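Long-range contacts in ferulic acid esterase, AmCE1/Fae1A (PDB 5CXX), which probably hydrolyses feruloyl esters of plant cell-wall polysaccharides, releasing ferulic acid, which is bound in the crystal: residues E22-K27 against L46-D51; K92-V97 against T268-L273; K13-Q18 against L73-T78. All blocks are in the same frame, centred on the assembly; numbering follows the deposited sequence. Where two conformers were deposited one is given.

Contact 1 of 3, residues E22-K27 against L46-D51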
loop_
_atom_site.group_PDB
_atom_site.type_symbol
_atom_site.label_atom_id
_atom_site.label_comp_id
_atom_site.label_asym_id
_atom_site.label_seq_id
_atom_site.Cartn_x
_atom_site.Cartn_y
_atom_site.Cartn_z
ATOM N N GLU A 22 -3.463 -6.350 -23.440
ATOM C CA GLU A 22 -3.664 -4.920 -23.111
ATOM C C GLU A 22 -3.472 -4.637 -21.644
ATOM O O GLU A 22 -3.995 -5.387 -20.795
ATOM C CB GLU A 22 -5.075 -4.471 -23.505
ATOM C CG GLU A 22 -5.314 -4.518 -24.965
ATOM C CD GLU A 22 -6.497 -3.661 -25.361
ATOM O OE1 GLU A 22 -7.574 -3.795 -24.734
ATOM O OE2 GLU A 22 -6.334 -2.845 -26.298
ATOM N N TYR A 23 -2.766 -3.555 -21.343
ATOM C CA TYR A 23 -2.594 -3.112 -19.951
ATOM C C TYR A 23 -3.257 -1.769 -19.718
ATOM O O TYR A 23 -3.384 -0.965 -20.638
ATOM C CB TYR A 23 -1.071 -3.055 -19.573
ATOM C CG TYR A 23 -0.552 -4.472 -19.557
ATOM C CD1 TYR A 23 -0.642 -5.265 -18.382
ATOM C CD2 TYR A 23 -0.033 -5.041 -20.718
ATOM C CE1 TYR A 23 -0.233 -6.637 -18.382
ATOM C CE2 TYR A 23 0.365 -6.383 -20.753
ATOM C CZ TYR A 23 0.273 -7.175 -19.591
ATOM O OH TYR A 23 0.668 -8.493 -19.691
ATOM N N PRO A 24 -3.645 -1.486 -18.461
ATOM C CA PRO A 24 -4.239 -0.182 -18.181
ATOM C C PRO A 24 -3.177 0.888 -18.183
ATOM O O PRO A 24 -1.981 0.581 -18.152
ATOM C CB PRO A 24 -4.784 -0.289 -16.773
ATOM C CG PRO A 24 -4.068 -1.447 -16.189
ATOM C CD PRO A 24 -3.609 -2.368 -17.281
ATOM N N THR A 25 -3.634 2.118 -18.296
ATOM C CA THR A 25 -2.712 3.253 -18.258
ATOM C C THR A 25 -3.072 4.186 -17.117
ATOM O O THR A 25 -4.217 4.265 -16.662
ATOM C CB THR A 25 -2.741 4.048 -19.569
ATOM O OG1 THR A 25 -4.051 4.580 -19.736
ATOM C CG2 THR A 25 -2.457 3.159 -20.748
ATOM N N ALA A 26 -2.060 4.878 -16.606
ATOM C CA ALA A 26 -2.282 5.842 -15.548
ATOM C C ALA A 26 -2.650 7.204 -16.124
ATOM O O ALA A 26 -2.125 7.637 -17.169
ATOM C CB ALA A 26 -0.968 6.036 -14.710
ATOM N N LYS A 27 -3.571 7.871 -15.427
ATOM C CA LYS A 27 -3.918 9.261 -15.718
ATOM C C LYS A 27 -3.658 10.086 -14.479
ATOM O O LYS A 27 -4.157 9.726 -13.384
ATOM C CB LYS A 27 -5.385 9.382 -16.095
ATOM C CG LYS A 27 -5.855 10.814 -16.311
ATOM C CD LYS A 27 -5.426 11.380 -17.641
ATOM C CE LYS A 27 -5.907 12.838 -17.807
ATOM N NZ LYS A 27 -5.418 13.606 -16.599
ATOM N N LEU A 46 -7.546 3.201 -14.372
ATOM C CA LEU A 46 -8.806 2.482 -14.600
ATOM C C LEU A 46 -8.545 1.154 -15.276
ATOM O O LEU A 46 -7.618 1.042 -16.049
ATOM C CB LEU A 46 -9.735 3.341 -15.451
ATOM C CG LEU A 46 -10.102 4.673 -14.768
ATOM C CD1 LEU A 46 -10.904 5.575 -15.730
ATOM C CD2 LEU A 46 -10.823 4.517 -13.362
ATOM N N PRO A 47 -9.387 0.152 -14.999
ATOM C CA PRO A 47 -9.152 -1.169 -15.584
ATOM C C PRO A 47 -9.379 -1.121 -17.101
ATOM O O PRO A 47 -10.077 -0.261 -17.610
ATOM C CB PRO A 47 -10.188 -2.061 -14.885
ATOM C CG PRO A 47 -11.313 -1.113 -14.580
ATOM C CD PRO A 47 -10.534 0.149 -14.089
ATOM N N VAL A 48 -8.761 -2.058 -17.793
ATOM C CA VAL A 48 -8.991 -2.201 -19.221
ATOM C C VAL A 48 -10.483 -2.393 -19.443
ATOM O O VAL A 48 -11.087 -3.237 -18.770
ATOM C CB VAL A 48 -8.200 -3.402 -19.761
ATOM C CG1 VAL A 48 -8.610 -3.719 -21.186
ATOM C CG2 VAL A 48 -6.694 -3.102 -19.672
ATOM N N GLY A 49 -11.079 -1.649 -20.392
ATOM C CA GLY A 49 -12.500 -1.817 -20.651
ATOM C C GLY A 49 -13.415 -1.205 -19.611
ATOM O O GLY A 49 -14.600 -1.517 -19.581
ATOM N N TYR A 50 -12.877 -0.329 -18.774
ATOM C CA TYR A 50 -13.657 0.398 -17.746
ATOM C C TYR A 50 -14.977 0.858 -18.314
ATOM O O TYR A 50 -15.015 1.510 -19.364
ATOM C CB TYR A 50 -12.896 1.619 -17.233
ATOM C CG TYR A 50 -13.666 2.515 -16.277
ATOM C CD1 TYR A 50 -13.807 2.182 -14.909
ATOM C CD2 TYR A 50 -14.160 3.749 -16.712
ATOM C CE1 TYR A 50 -14.487 3.039 -14.021
ATOM C CE2 TYR A 50 -14.826 4.625 -15.834
ATOM C CZ TYR A 50 -14.981 4.249 -14.480
ATOM O OH TYR A 50 -15.623 5.145 -13.636
ATOM N N ASP A 51 -16.052 0.483 -17.624
ATOM C CA ASP A 51 -17.434 0.740 -18.052
ATOM C C ASP A 51 -18.119 1.449 -16.898
ATOM O O ASP A 51 -18.193 0.895 -15.799
ATOM C CB ASP A 51 -18.093 -0.571 -18.360
ATOM C CG ASP A 51 -19.539 -0.429 -18.786
ATOM O OD1 ASP A 51 -20.134 0.654 -18.623
ATOM O OD2 ASP A 51 -20.083 -1.431 -19.285
HETATM O O HOH W 1 -6.601 2.238 -18.233
HETATM O O HOH W 2 -6.828 5.165 -16.469
#
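Pro24 and Val48 meet at the edge of the mixed sheet of an alpha/beta-hydrolase fold, where the approach to the outermost strand, 26-33, runs beside the exit from its antiparallel neighbour, 38-45. The CB of Val48 points toward the other chain segment and splits into two methyls. CG2, anti to the carbonyl carbon, reaches the backbone of the Tyr23-Pro24 peptide, 3.7 Å from Pro24 N, and also touches the proline ring at CD. CG1, anti to the backbone N (chi1 170°), turns instead to Glu22, whose OE1 lies 3.7 Å away; this is packing, and the two side chains cross at about a right angle. A short branched residue suits this place, since one methyl serves each neighbour. Val48 is also the second residue of a type II beta turn, Pro47 to Tyr50, closed by Tyr50 N to Pro47 O at 3.0 Å; Gly49 takes the positive phi that such a turn asks for at its third position. On the Pro24 ring, CB comes to 3.2 Å from Leu46 O, a close van der Waals contact. The backbones beyond are too far apart to pair directly, and two waters fill in. One joins Thr25 N to Leu46 O; the other donates to Thr25 O at 2.8 Å and accepts from Leu46 N at 3.0 Å.

Contact 2 of 3, residues K92-V97 against T268-L273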
loop_
_atom_site.group_PDB
_atom_site.type_symbol
_atom_site.label_atom_id
_atom_site.label_comp_id
_atom_site.label_asym_id
_atom_site.label_seq_id
_atom_site.Cartn_x
_atom_site.Cartn_y
_atom_site.Cartn_z
ATOM N N LYS A 92 -9.463 -9.940 -9.368
ATOM C CA LYS A 92 -10.654 -9.230 -9.843
ATOM C C LYS A 92 -10.251 -7.989 -10.643
ATOM O O LYS A 92 -9.165 -7.403 -10.388
ATOM C CB LYS A 92 -11.507 -8.799 -8.657
ATOM C CG LYS A 92 -11.954 -9.964 -7.751
ATOM C CD LYS A 92 -12.870 -10.876 -8.549
ATOM C CE LYS A 92 -13.596 -11.864 -7.616
ATOM N NZ LYS A 92 -14.401 -11.069 -6.638
ATOM N N GLU A 93 -11.135 -7.553 -11.551
ATOM C CA GLU A 93 -10.964 -6.210 -12.149
ATOM C C GLU A 93 -10.992 -5.135 -11.086
ATOM O O GLU A 93 -11.784 -5.205 -10.157
ATOM C CB GLU A 93 -12.078 -5.906 -13.156
ATOM C CG GLU A 93 -12.074 -6.782 -14.352
ATOM C CD GLU A 93 -13.004 -6.241 -15.423
ATOM O OE1 GLU A 93 -14.157 -5.915 -15.092
ATOM O OE2 GLU A 93 -12.575 -6.132 -16.581
ATOM N N MET A 94 -10.107 -4.157 -11.184
ATOM C CA MET A 94 -10.059 -3.178 -10.122
ATOM C C MET A 94 -9.543 -1.853 -10.652
ATOM O O MET A 94 -8.966 -1.792 -11.715
ATOM C CB MET A 94 -9.113 -3.653 -8.953
ATOM C CG MET A 94 -7.692 -3.897 -9.465
ATOM S SD MET A 94 -6.581 -4.550 -8.171
ATOM C CE MET A 94 -7.240 -6.204 -8.089
ATOM N N ILE A 95 -9.755 -0.802 -9.848
ATOM C CA ILE A 95 -9.143 0.525 -10.063
ATOM C C ILE A 95 -7.923 0.641 -9.146
ATOM O O ILE A 95 -8.024 0.257 -7.965
ATOM C CB ILE A 95 -10.160 1.617 -9.706
ATOM C CG1 ILE A 95 -11.347 1.607 -10.742
ATOM C CG2 ILE A 95 -9.478 2.983 -9.681
ATOM C CD1 ILE A 95 -12.494 2.496 -10.265
ATOM N N ILE A 96 -6.796 1.120 -9.659
ATOM C CA ILE A 96 -5.602 1.303 -8.833
ATOM C C ILE A 96 -5.339 2.808 -8.720
ATOM O O ILE A 96 -5.344 3.536 -9.734
ATOM C CB ILE A 96 -4.375 0.632 -9.501
ATOM C CG1 ILE A 96 -4.605 -0.888 -9.694
ATOM C CG2 ILE A 96 -3.066 0.877 -8.607
ATOM C CD1 ILE A 96 -3.499 -1.408 -10.648
ATOM N N VAL A 97 -5.163 3.285 -7.488
ATOM C CA VAL A 97 -4.855 4.706 -7.237
ATOM C C VAL A 97 -3.468 4.811 -6.618
ATOM O O VAL A 97 -3.175 4.133 -5.634
ATOM C CB VAL A 97 -5.929 5.331 -6.309
ATOM C CG1 VAL A 97 -5.576 6.833 -5.954
ATOM C CG2 VAL A 97 -7.350 5.245 -6.973
ATOM N N THR A 268 -5.214 -12.089 -3.336
ATOM C CA THR A 268 -6.171 -12.246 -2.221
ATOM C C THR A 268 -7.278 -11.193 -2.218
ATOM O O THR A 268 -8.282 -11.344 -1.521
ATOM C CB THR A 268 -5.484 -12.165 -0.862
ATOM O OG1 THR A 268 -5.130 -10.811 -0.556
ATOM C CG2 THR A 268 -4.277 -13.104 -0.765
ATOM N N THR A 269 -7.079 -10.104 -2.941
ATOM C CA THR A 269 -7.993 -8.980 -2.739
ATOM C C THR A 269 -9.361 -9.229 -3.355
ATOM O O THR A 269 -9.501 -9.880 -4.414
ATOM C CB THR A 269 -7.400 -7.664 -3.311
ATOM O OG1 THR A 269 -6.825 -7.901 -4.599
ATOM C CG2 THR A 269 -6.271 -7.147 -2.399
ATOM N N PHE A 270 -10.392 -8.668 -2.706
ATOM C CA PHE A 270 -11.736 -8.583 -3.266
ATOM C C PHE A 270 -12.355 -9.941 -3.593
ATOM O O PHE A 270 -13.095 -10.073 -4.552
ATOM C CB PHE A 270 -11.727 -7.710 -4.518
ATOM C CG PHE A 270 -10.923 -6.440 -4.343
ATOM C CD1 PHE A 270 -11.099 -5.631 -3.244
ATOM C CD2 PHE A 270 -10.009 -6.063 -5.317
ATOM C CE1 PHE A 270 -10.318 -4.455 -3.091
ATOM C CE2 PHE A 270 -9.250 -4.861 -5.210
ATOM C CZ PHE A 270 -9.409 -4.063 -4.074
ATOM N N GLY A 271 -12.087 -10.921 -2.749
ATOM C CA GLY A 271 -12.733 -12.201 -2.901
ATOM C C GLY A 271 -12.203 -13.062 -4.041
ATOM O O GLY A 271 -12.863 -14.023 -4.441
ATOM N N ALA A 272 -11.011 -12.749 -4.547
ATOM C CA ALA A 272 -10.438 -13.496 -5.686
ATOM C C ALA A 272 -10.254 -14.967 -5.414
ATOM O O ALA A 272 -10.250 -15.752 -6.364
ATOM C CB ALA A 272 -9.059 -12.880 -6.093
ATOM N N LEU A 273 -10.090 -15.339 -4.144
ATOM C CA LEU A 273 -9.965 -16.745 -3.784
ATOM C C LEU A 273 -11.333 -17.374 -3.560
ATOM O O LEU A 273 -11.400 -18.574 -3.270
ATOM C CB LEU A 273 -9.106 -16.900 -2.534
ATOM C CG LEU A 273 -7.671 -16.362 -2.711
ATOM C CD1 LEU A 273 -6.988 -16.322 -1.369
ATOM C CD2 LEU A 273 -6.900 -17.260 -3.688
HETATM O O HOH W 3 -8.050 -9.389 -6.746
#
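Lys92 sets CG anti to its carbonyl carbon (chi1 -58°), then bends at chi2 and again at chi4 (60°), which curls NZ back to the carbonyl oxygen of Phe270. The bond from Lys92 NZ to Phe270 O is short, 2.7 Å, and lies nearly along the C=O axis, with an angle of 163° at the oxygen. The aliphatic part of the lysine is used as well: CG packs 3.9 Å from Phe270 CB as the two side chains slide past each other in opposite directions. A lysine suits this solvent-exposed place because its methylenes can lie against the chain while its ammonium serves a carbonyl. Phe270 and Gly271 both have positive phi, a conformation easy for glycine but less usual for phenylalanine.

Met94 crosses Phe270 at about a right angle and meets the ring at its edge. Its sulfur lies in the ring plane, SD 5.4 Å from the centroid of Phe270, a Met-aromatic contact, while the methyl CE comes to 3.8 Å from Phe270 CE2. The same methyl touches Thr269 OG1. A flexible thioether can follow the rim of the ring in this buried place. One water joins the segments, accepting from Lys92 N and from Thr269 OG1 and donating to Thr269 O at 2.8 Å.

The ring of Phe270 also meets Tyr175 edge-to-face and touches Ala151 of strand 150-155, while Met94 packs on Val59 of strand 58-62. The tail that follows helix 255-266 is thereby laid across the ends of central strands, beside the entry to strand 95-99.

Contact 3 of 3, residues K13-Q18 against L73-T78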
loop_
_atom_site.group_PDB
_atom_site.type_symbol
_atom_site.label_atom_id
_atom_site.label_comp_id
_atom_site.label_asym_id
_atom_site.label_seq_id
_atom_site.Cartn_x
_atom_site.Cartn_y
_atom_site.Cartn_z
ATOM N N LYS A 13 6.972 -13.683 -15.410
ATOM C CA LYS A 13 5.883 -13.482 -16.320
ATOM C C LYS A 13 4.668 -12.738 -15.743
ATOM O O LYS A 13 3.840 -12.240 -16.515
ATOM C CB LYS A 13 5.432 -14.807 -16.919
ATOM C CG LYS A 13 4.827 -15.723 -15.915
ATOM C CD LYS A 13 4.367 -17.052 -16.573
ATOM C CE LYS A 13 3.919 -18.031 -15.508
ATOM N NZ LYS A 13 3.335 -19.282 -16.113
ATOM N N TYR A 14 4.531 -12.628 -14.419
ATOM C CA TYR A 14 3.423 -11.870 -13.894
ATOM C C TYR A 14 3.817 -10.400 -13.712
ATOM O O TYR A 14 2.944 -9.522 -13.791
ATOM C CB TYR A 14 2.953 -12.441 -12.537
ATOM C CG TYR A 14 2.284 -13.741 -12.775
ATOM C CD1 TYR A 14 0.994 -13.774 -13.253
ATOM C CD2 TYR A 14 2.968 -14.940 -12.526
ATOM C CE1 TYR A 14 0.393 -14.997 -13.518
ATOM C CE2 TYR A 14 2.363 -16.181 -12.775
ATOM C CZ TYR A 14 1.097 -16.176 -13.269
ATOM O OH TYR A 14 0.532 -17.402 -13.518
ATOM N N ARG A 15 5.109 -10.085 -13.509
ATOM C CA ARG A 15 5.477 -8.679 -13.306
ATOM C C ARG A 15 5.920 -7.966 -14.579
ATOM O O ARG A 15 6.312 -6.803 -14.549
ATOM C CB ARG A 15 6.577 -8.546 -12.245
ATOM C CG ARG A 15 7.832 -9.405 -12.573
ATOM C CD ARG A 15 8.889 -9.196 -11.422
ATOM N NE ARG A 15 9.478 -7.834 -11.473
ATOM C CZ ARG A 15 10.583 -7.504 -10.805
ATOM N NH1 ARG A 15 11.148 -8.416 -9.996
ATOM N NH2 ARG A 15 11.109 -6.275 -10.916
ATOM N N THR A 16 5.861 -8.693 -15.701
ATOM C CA THR A 16 6.271 -8.201 -17.035
ATOM C C THR A 16 5.015 -8.045 -17.908
ATOM O O THR A 16 4.120 -8.945 -17.907
ATOM C CB THR A 16 7.267 -9.234 -17.675
ATOM O OG1 THR A 16 8.414 -9.298 -16.807
ATOM C CG2 THR A 16 7.743 -8.786 -19.061
ATOM N N LYS A 17 4.962 -6.968 -18.700
ATOM C CA LYS A 17 3.920 -6.874 -19.718
ATOM C C LYS A 17 4.153 -7.911 -20.806
ATOM O O LYS A 17 5.245 -8.011 -21.348
ATOM C CB LYS A 17 3.870 -5.465 -20.349
ATOM C CG LYS A 17 3.390 -4.473 -19.248
ATOM C CD LYS A 17 3.330 -3.061 -19.919
ATOM C CE LYS A 17 2.841 -2.003 -18.941
ATOM N NZ LYS A 17 2.904 -0.620 -19.628
ATOM N N GLN A 18 3.135 -8.729 -21.058
ATOM C CA GLN A 18 3.213 -9.735 -22.109
ATOM C C GLN A 18 2.733 -9.231 -23.472
ATOM O O GLN A 18 1.766 -8.458 -23.565
ATOM C CB GLN A 18 2.340 -10.941 -21.667
ATOM C CG GLN A 18 2.752 -11.464 -20.276
ATOM C CD GLN A 18 4.134 -12.070 -20.322
ATOM O OE1 GLN A 18 4.454 -12.847 -21.238
ATOM N NE2 GLN A 18 4.996 -11.646 -19.425
ATOM N N LEU A 73 5.274 3.491 -10.593
ATOM C CA LEU A 73 5.183 3.122 -12.025
ATOM C C LEU A 73 6.553 2.918 -12.629
ATOM O O LEU A 73 6.669 2.608 -13.838
ATOM C CB LEU A 73 4.421 4.182 -12.834
ATOM C CG LEU A 73 2.946 4.344 -12.427
ATOM C CD1 LEU A 73 2.405 5.638 -13.048
ATOM C CD2 LEU A 73 2.102 3.064 -12.843
ATOM N N GLU A 74 7.624 3.118 -11.836
ATOM C CA GLU A 74 8.958 2.984 -12.401
ATOM C C GLU A 74 9.412 1.571 -12.688
ATOM O O GLU A 74 10.476 1.396 -13.305
ATOM C CB GLU A 74 10.003 3.661 -11.474
ATOM C CG GLU A 74 9.905 5.185 -11.457
ATOM C CD GLU A 74 10.157 5.869 -12.810
ATOM O OE1 GLU A 74 10.710 5.271 -13.772
ATOM O OE2 GLU A 74 9.830 7.083 -12.896
ATOM N N ASP A 75 8.633 0.559 -12.277
ATOM C CA ASP A 75 8.830 -0.835 -12.674
ATOM C C ASP A 75 7.451 -1.303 -13.149
ATOM O O ASP A 75 6.441 -0.899 -12.550
ATOM C CB ASP A 75 9.316 -1.690 -11.460
ATOM C CG ASP A 75 9.315 -3.161 -11.745
ATOM O OD1 ASP A 75 8.300 -3.800 -11.452
ATOM O OD2 ASP A 75 10.347 -3.685 -12.208
ATOM N N ASP A 76 7.404 -2.160 -14.148
ATOM C CA ASP A 76 6.093 -2.543 -14.735
ATOM C C ASP A 76 5.276 -3.483 -13.831
ATOM O O ASP A 76 4.138 -3.800 -14.195
ATOM C CB ASP A 76 6.317 -3.205 -16.108
ATOM C CG ASP A 76 6.504 -2.203 -17.206
ATOM O OD1 ASP A 76 6.420 -0.966 -16.961
ATOM O OD2 ASP A 76 6.704 -2.632 -18.376
ATOM N N SER A 77 5.791 -3.927 -12.667
ATOM C CA SER A 77 4.988 -4.834 -11.851
ATOM C C SER A 77 3.653 -4.230 -11.449
ATOM O O SER A 77 2.696 -4.969 -11.342
ATOM C CB SER A 77 5.748 -5.268 -10.577
ATOM O OG SER A 77 6.166 -4.113 -9.849
ATOM N N THR A 78 3.581 -2.921 -11.205
ATOM C CA THR A 78 2.337 -2.355 -10.673
ATOM C C THR A 78 1.212 -2.509 -11.680
ATOM O O THR A 78 0.072 -2.898 -11.336
ATOM C CB THR A 78 2.562 -0.864 -10.316
ATOM O OG1 THR A 78 3.571 -0.823 -9.285
ATOM C CG2 THR A 78 1.280 -0.140 -9.805
HETATM O O HOH W 4 8.636 -5.915 -13.398
HETATM O O HOH W 5 7.218 -5.164 -18.867
HETATM O O HOH W 6 4.946 0.890 -18.728
#
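Arg15 and Asp75 cross at about a right angle, their guanidinium and carboxylate planes 63° apart. With the planes so turned, the salt bridge is monodentate: Arg15 NH2 gives a hydrogen bond of 3.0 Å to Asp75 OD2, which lies in the guanidinium plane but receives the donor from above its own carboxylate plane. The bend at chi3 (-71°) places Arg15 NE, which donates to a water that also donates to Arg15 O and Asp75 OD1. NH1 bonds to Asn256 OD1, so the guanidinium is held through all three nitrogens. Arg15 CB packs 3.8 Å from Ser77 CB.

Asp75 OD1 accepts from Ser77 N at 2.8 Å and from Ser77 OG at 2.7 Å, the hydroxyl coming on the anti side. Aspartate suits the place because its short carboxylate can turn one oxygen to the helix start and the other to the arginine.

Lys17, extended beyond CG, crosses Asp76 at about a right angle. Its CD lies 3.7 Å from Asp76 OD2, but Lys17 NZ stays 4.4 Å from Asp76 OD1, and water joins these charges; another water links Lys17 N to Asp76 OD2.

Trp255 of helix 255-266 touches Arg15, Asp75 and Ser77. Accepting from the backbone N two residues ahead, Asp75 forms the capping bond characteristic of the start of a helix, here 77-87, where its negative charge would probably interact favourably with the positive end of the helix dipole.

How the contacts relate
The three contacts lie 14 to 17 Å apart, centre to centre, and each touches the other two. Along the chain contact 1 is nested inside the loop closed by contact 3, and both close before contact 2 opens. Contacts 1 and 2 reach the same mixed sheet and meet where Pro47 packs on Met94 and Ile95. Contacts 1 and 3 are joined through Tyr23, whose hydroxyl bonds to Asn84 and probably also to Gln18 N, and through Ala26 against Leu73. Helix 77-87 leads from contact 3 to strand 95-99 of contact 2, where Ile96 touches Thr78. Together they tie the N-terminal and C-terminal segments to one region of the alpha/beta-hydrolase core.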